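Local structure of L-Ala-D/L-Glu Epimerase (1JPD) at residues S2-L16 against S28-E40. The protein belongs to the enolase superfamily of enzymes, pairing an N-terminal domain of the mandelate racemase/muconate lactonizing type with a C-terminal TIM-barrel-like domain. Residues are numbered along the deposited sequence; the frame is centred on the assembly and turned at random.
Sequences SHMRTVKVFEEAWPL and SEARVVVVELEEE. Residues 2, 3 of segment 2-16 come from a tag, linker or insertion.
From Thr6-Glu38 to Pro15-Glu29, strands 6-15 and 29-39 run antiparallel, their axes 4.4 Å apart at closest and their directions 159° apart, with hydrogen-bonded and non-hydrogen-bonded pairs alternating along ten bridges. Leu16 N to Ser28 O adds one more backbone bond beyond them. On the face carrying Phe10, that ring folds over Val34: with CG between the backbone N and the carbonyl carbon (chi1 53°), it turns back across the neighbouring strand, and Val34 CB sits 3.9 Å from the Phe10 ring centroid in a CH-pi contact. Farther along this face, within strand 6-15, Trp14 NE1 donates to Glu12 OE1 at 2.9 Å, meeting it from above the carboxylate plane. Val32 CG2 tucks in at the edge of the indole, 3.7 Å from Trp14 NE1. Glu12 OE1 also forms a salt bridge with Arg284, and Glu36 OE1 one with Lys43. The other face is aliphatic in the middle, where Val7 CG2 lies 3.7 Å from Leu37 CD2 and Val9 packs alongside Val35. Toward its end, Ala13 CB sits over the centre of the Arg31 guanidinium, 3.8 Å from Arg31 CZ, while Arg31 NH2 forms a salt bridge, weak as a hydrogen bond, to Glu29 OE1 on its own strand. At the opposite end, Glu39 OE2, near the plane of the Arg5 guanidinium, takes Arg5 NE at 2.9 Å in a salt bridge, while Arg5 NH1 goes to Leu76 O. Glu39 OE1 accepts a less certain hydrogen bond from ND1 of His3, a non-native, poorly ordered residue. Strand 42-48 flanks 29-39 on its other edge, completing the three-stranded meander. Helix 58-66 packs on Val9, Val33 and Val35, helix 89-104 on Val35 and Leu37, and Leu16 and Ala30 touch Leu307.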
# COMPACT_ATOMS: atom_id res chain seq x y z
N SER A 2 26.18 10.41 20.99
CA SER A 2 26.79 10.75 19.70
C SER A 2 25.79 11.28 18.67
O SER A 2 26.18 11.89 17.67
CB SER A 2 27.51 9.52 19.14
OG SER A 2 28.15 9.81 17.90
N HIS A 3 24.49 11.06 18.92
CA HIS A 3 23.44 11.51 18.01
C HIS A 3 22.24 12.09 18.78
O HIS A 3 21.33 11.36 19.15
CB HIS A 3 22.95 10.34 17.15
CG HIS A 3 24.02 9.69 16.33
ND1 HIS A 3 24.62 10.31 15.26
CD2 HIS A 3 24.58 8.46 16.43
CE1 HIS A 3 25.52 9.49 14.73
NE2 HIS A 3 25.51 8.36 15.42
N MET A 4 22.25 13.40 19.01
CA MET A 4 21.13 14.05 19.71
C MET A 4 20.15 14.61 18.68
O MET A 4 20.56 15.18 17.67
CB MET A 4 21.66 15.17 20.61
CG MET A 4 22.46 14.69 21.82
SD MET A 4 21.48 13.65 22.95
CE MET A 4 20.53 14.90 23.87
N ARG A 5 18.85 14.46 18.92
CA ARG A 5 17.84 14.92 17.97
C ARG A 5 16.65 15.67 18.57
O ARG A 5 16.36 15.56 19.76
CB ARG A 5 17.28 13.72 17.19
CG ARG A 5 18.31 12.80 16.55
CD ARG A 5 17.68 11.45 16.26
NE ARG A 5 18.57 10.51 15.59
CZ ARG A 5 18.42 9.19 15.64
NH1 ARG A 5 17.41 8.67 16.33
NH2 ARG A 5 19.26 8.39 15.00
N THR A 6 15.96 16.42 17.72
CA THR A 6 14.76 17.16 18.12
C THR A 6 13.59 16.55 17.35
O THR A 6 13.72 16.21 16.17
CB THR A 6 14.89 18.67 17.78
OG1 THR A 6 15.08 18.84 16.37
CG2 THR A 6 16.07 19.28 18.53
N VAL A 7 12.45 16.39 18.00
CA VAL A 7 11.28 15.78 17.36
C VAL A 7 10.08 16.71 17.29
O VAL A 7 9.73 17.37 18.26
CB VAL A 7 10.85 14.49 18.11
CG1 VAL A 7 9.63 13.88 17.44
CG2 VAL A 7 11.99 13.49 18.13
N LYS A 8 9.45 16.74 16.12
CA LYS A 8 8.26 17.55 15.91
C LYS A 8 7.20 16.62 15.35
O LYS A 8 7.43 15.91 14.36
CB LYS A 8 8.53 18.68 14.91
CG LYS A 8 9.40 19.82 15.44
CD LYS A 8 9.75 20.79 14.33
CE LYS A 8 10.77 21.83 14.77
NZ LYS A 8 11.29 22.61 13.61
N VAL A 9 6.04 16.60 16.00
CA VAL A 9 4.95 15.75 15.58
C VAL A 9 3.74 16.61 15.31
O VAL A 9 3.33 17.40 16.17
CB VAL A 9 4.61 14.71 16.67
CG1 VAL A 9 3.38 13.91 16.28
CG2 VAL A 9 5.79 13.78 16.88
N PHE A 10 3.17 16.49 14.12
CA PHE A 10 1.98 17.27 13.80
C PHE A 10 1.02 16.53 12.88
O PHE A 10 1.42 15.72 12.04
CB PHE A 10 2.36 18.65 13.23
CG PHE A 10 3.32 18.60 12.08
CD1 PHE A 10 2.86 18.70 10.77
CD2 PHE A 10 4.69 18.49 12.29
CE1 PHE A 10 3.74 18.69 9.70
CE2 PHE A 10 5.59 18.48 11.22
CZ PHE A 10 5.11 18.59 9.93
N GLU A 11 -0.25 16.83 13.06
CA GLU A 11 -1.33 16.20 12.34
C GLU A 11 -1.80 17.03 11.14
O GLU A 11 -1.86 18.25 11.22
CB GLU A 11 -2.46 15.97 13.35
CG GLU A 11 -3.83 15.65 12.83
CD GLU A 11 -4.81 15.44 13.96
OE1 GLU A 11 -4.69 16.16 14.98
OE2 GLU A 11 -5.69 14.57 13.85
N GLU A 12 -2.10 16.36 10.03
CA GLU A 12 -2.57 17.02 8.82
C GLU A 12 -3.75 16.33 8.13
O GLU A 12 -3.67 15.16 7.77
CB GLU A 12 -1.43 17.13 7.80
CG GLU A 12 -0.26 17.98 8.22
CD GLU A 12 0.78 18.13 7.12
OE1 GLU A 12 0.83 17.27 6.21
OE2 GLU A 12 1.56 19.12 7.18
N ALA A 13 -4.84 17.07 7.93
CA ALA A 13 -6.00 16.51 7.25
C ALA A 13 -6.10 17.10 5.84
O ALA A 13 -6.59 18.22 5.67
CB ALA A 13 -7.27 16.81 8.04
N TRP A 14 -5.65 16.35 4.84
CA TRP A 14 -5.68 16.82 3.45
C TRP A 14 -7.01 16.56 2.74
O TRP A 14 -7.49 15.43 2.71
CB TRP A 14 -4.54 16.19 2.65
CG TRP A 14 -3.17 16.49 3.18
CD1 TRP A 14 -2.58 15.97 4.30
CD2 TRP A 14 -2.19 17.35 2.58
NE1 TRP A 14 -1.30 16.45 4.43
CE2 TRP A 14 -1.03 17.30 3.39
CE3 TRP A 14 -2.18 18.16 1.43
CZ2 TRP A 14 0.12 18.03 3.09
CZ3 TRP A 14 -1.03 18.89 1.13
CH2 TRP A 14 0.11 18.81 1.96
N PRO A 15 -7.59 17.60 2.13
CA PRO A 15 -8.86 17.48 1.41
C PRO A 15 -8.76 16.51 0.24
O PRO A 15 -7.69 16.36 -0.36
CB PRO A 15 -9.12 18.91 0.93
CG PRO A 15 -8.38 19.75 1.90
CD PRO A 15 -7.10 18.98 2.08
N LEU A 16 -9.88 15.87 -0.10
CA LEU A 16 -9.92 14.93 -1.22
C LEU A 16 -10.67 15.57 -2.39
O LEU A 16 -11.44 16.51 -2.18
CB LEU A 16 -10.63 13.63 -0.80
CG LEU A 16 -9.94 12.77 0.28
CD1 LEU A 16 -10.80 11.56 0.61
CD2 LEU A 16 -8.58 12.33 -0.23
N SER A 28 -14.09 12.75 3.74
CA SER A 28 -13.83 13.89 2.89
C SER A 28 -12.37 14.31 2.94
O SER A 28 -11.97 15.19 2.19
CB SER A 28 -14.74 15.06 3.27
OG SER A 28 -14.63 15.39 4.65
N GLU A 29 -11.57 13.68 3.80
CA GLU A 29 -10.16 14.05 3.93
C GLU A 29 -9.22 12.92 4.39
O GLU A 29 -9.61 12.07 5.18
CB GLU A 29 -10.03 15.24 4.89
CG GLU A 29 -10.66 15.02 6.26
CD GLU A 29 -10.94 16.33 7.00
OE1 GLU A 29 -11.25 16.26 8.22
OE2 GLU A 29 -10.87 17.41 6.37
N ALA A 30 -8.00 12.93 3.87
CA ALA A 30 -7.00 11.92 4.21
C ALA A 30 -6.23 12.42 5.41
O ALA A 30 -5.46 13.37 5.31
CB ALA A 30 -6.05 11.69 3.03
N ARG A 31 -6.42 11.79 6.56
CA ARG A 31 -5.74 12.22 7.76
C ARG A 31 -4.39 11.56 7.95
O ARG A 31 -4.30 10.35 8.08
CB ARG A 31 -6.63 11.98 8.96
CG ARG A 31 -7.86 12.87 8.93
CD ARG A 31 -8.67 12.81 10.21
NE ARG A 31 -9.48 14.02 10.32
CZ ARG A 31 -9.08 15.14 10.93
NH1 ARG A 31 -7.88 15.20 11.50
NH2 ARG A 31 -9.87 16.20 10.95
N VAL A 32 -3.33 12.38 7.99
CA VAL A 32 -1.98 11.86 8.17
C VAL A 32 -1.25 12.50 9.34
O VAL A 32 -1.55 13.63 9.73
CB VAL A 32 -1.12 12.08 6.90
CG1 VAL A 32 -1.83 11.51 5.68
CG2 VAL A 32 -0.83 13.56 6.72
N VAL A 33 -0.30 11.78 9.89
CA VAL A 33 0.50 12.28 10.99
C VAL A 33 1.94 12.39 10.50
O VAL A 33 2.50 11.43 9.96
CB VAL A 33 0.44 11.35 12.21
CG1 VAL A 33 1.44 11.81 13.25
CG2 VAL A 33 -0.96 11.34 12.80
N VAL A 34 2.53 13.56 10.68
CA VAL A 34 3.90 13.78 10.24
C VAL A 34 4.88 13.87 11.40
O VAL A 34 4.56 14.41 12.46
CB VAL A 34 4.03 15.09 9.42
CG1 VAL A 34 5.43 15.19 8.85
CG2 VAL A 34 2.99 15.13 8.32
N VAL A 35 6.07 13.32 11.19
CA VAL A 35 7.12 13.37 12.20
C VAL A 35 8.40 13.89 11.57
O VAL A 35 8.94 13.30 10.63
CB VAL A 35 7.41 11.99 12.80
CG1 VAL A 35 8.69 12.06 13.64
CG2 VAL A 35 6.23 11.55 13.65
N GLU A 36 8.88 15.01 12.10
CA GLU A 36 10.10 15.62 11.60
C GLU A 36 11.22 15.45 12.62
O GLU A 36 11.08 15.86 13.77
CB GLU A 36 9.84 17.10 11.31
CG GLU A 36 11.05 17.88 10.85
CD GLU A 36 10.67 19.22 10.24
OE1 GLU A 36 11.49 20.16 10.35
OE2 GLU A 36 9.57 19.33 9.65
N LEU A 37 12.31 14.83 12.21
CA LEU A 37 13.47 14.61 13.07
C LEU A 37 14.60 15.55 12.66
O LEU A 37 14.72 15.90 11.49
CB LEU A 37 13.96 13.16 12.96
CG LEU A 37 12.98 12.03 13.31
CD1 LEU A 37 13.66 10.69 13.11
CD2 LEU A 37 12.52 12.18 14.75
N GLU A 38 15.41 15.97 13.62
CA GLU A 38 16.51 16.89 13.33
C GLU A 38 17.83 16.50 13.99
O GLU A 38 18.01 16.69 15.19
CB GLU A 38 16.13 18.30 13.75
CG GLU A 38 17.19 19.35 13.46
CD GLU A 38 16.75 20.36 12.43
OE1 GLU A 38 15.62 20.89 12.55
OE2 GLU A 38 17.52 20.64 11.49
N GLU A 39 18.74 15.97 13.19
CA GLU A 39 20.07 15.56 13.64
C GLU A 39 21.02 16.68 13.24
O GLU A 39 21.92 16.50 12.41
CB GLU A 39 20.47 14.25 12.97
CG GLU A 39 21.87 13.75 13.32
CD GLU A 39 21.87 12.64 14.35
OE1 GLU A 39 22.96 12.22 14.79
OE2 GLU A 39 20.77 12.18 14.72
N GLU A 40 20.78 17.85 13.84
CA GLU A 40 21.55 19.06 13.61
C GLU A 40 21.69 19.47 12.14
O GLU A 40 22.57 18.99 11.42
CB GLU A 40 22.94 18.95 14.25
CG GLU A 40 23.86 17.92 13.62
CD GLU A 40 25.11 17.66 14.43
OE1 GLU A 40 25.98 18.57 14.50
OE2 GLU A 40 25.22 16.56 15.01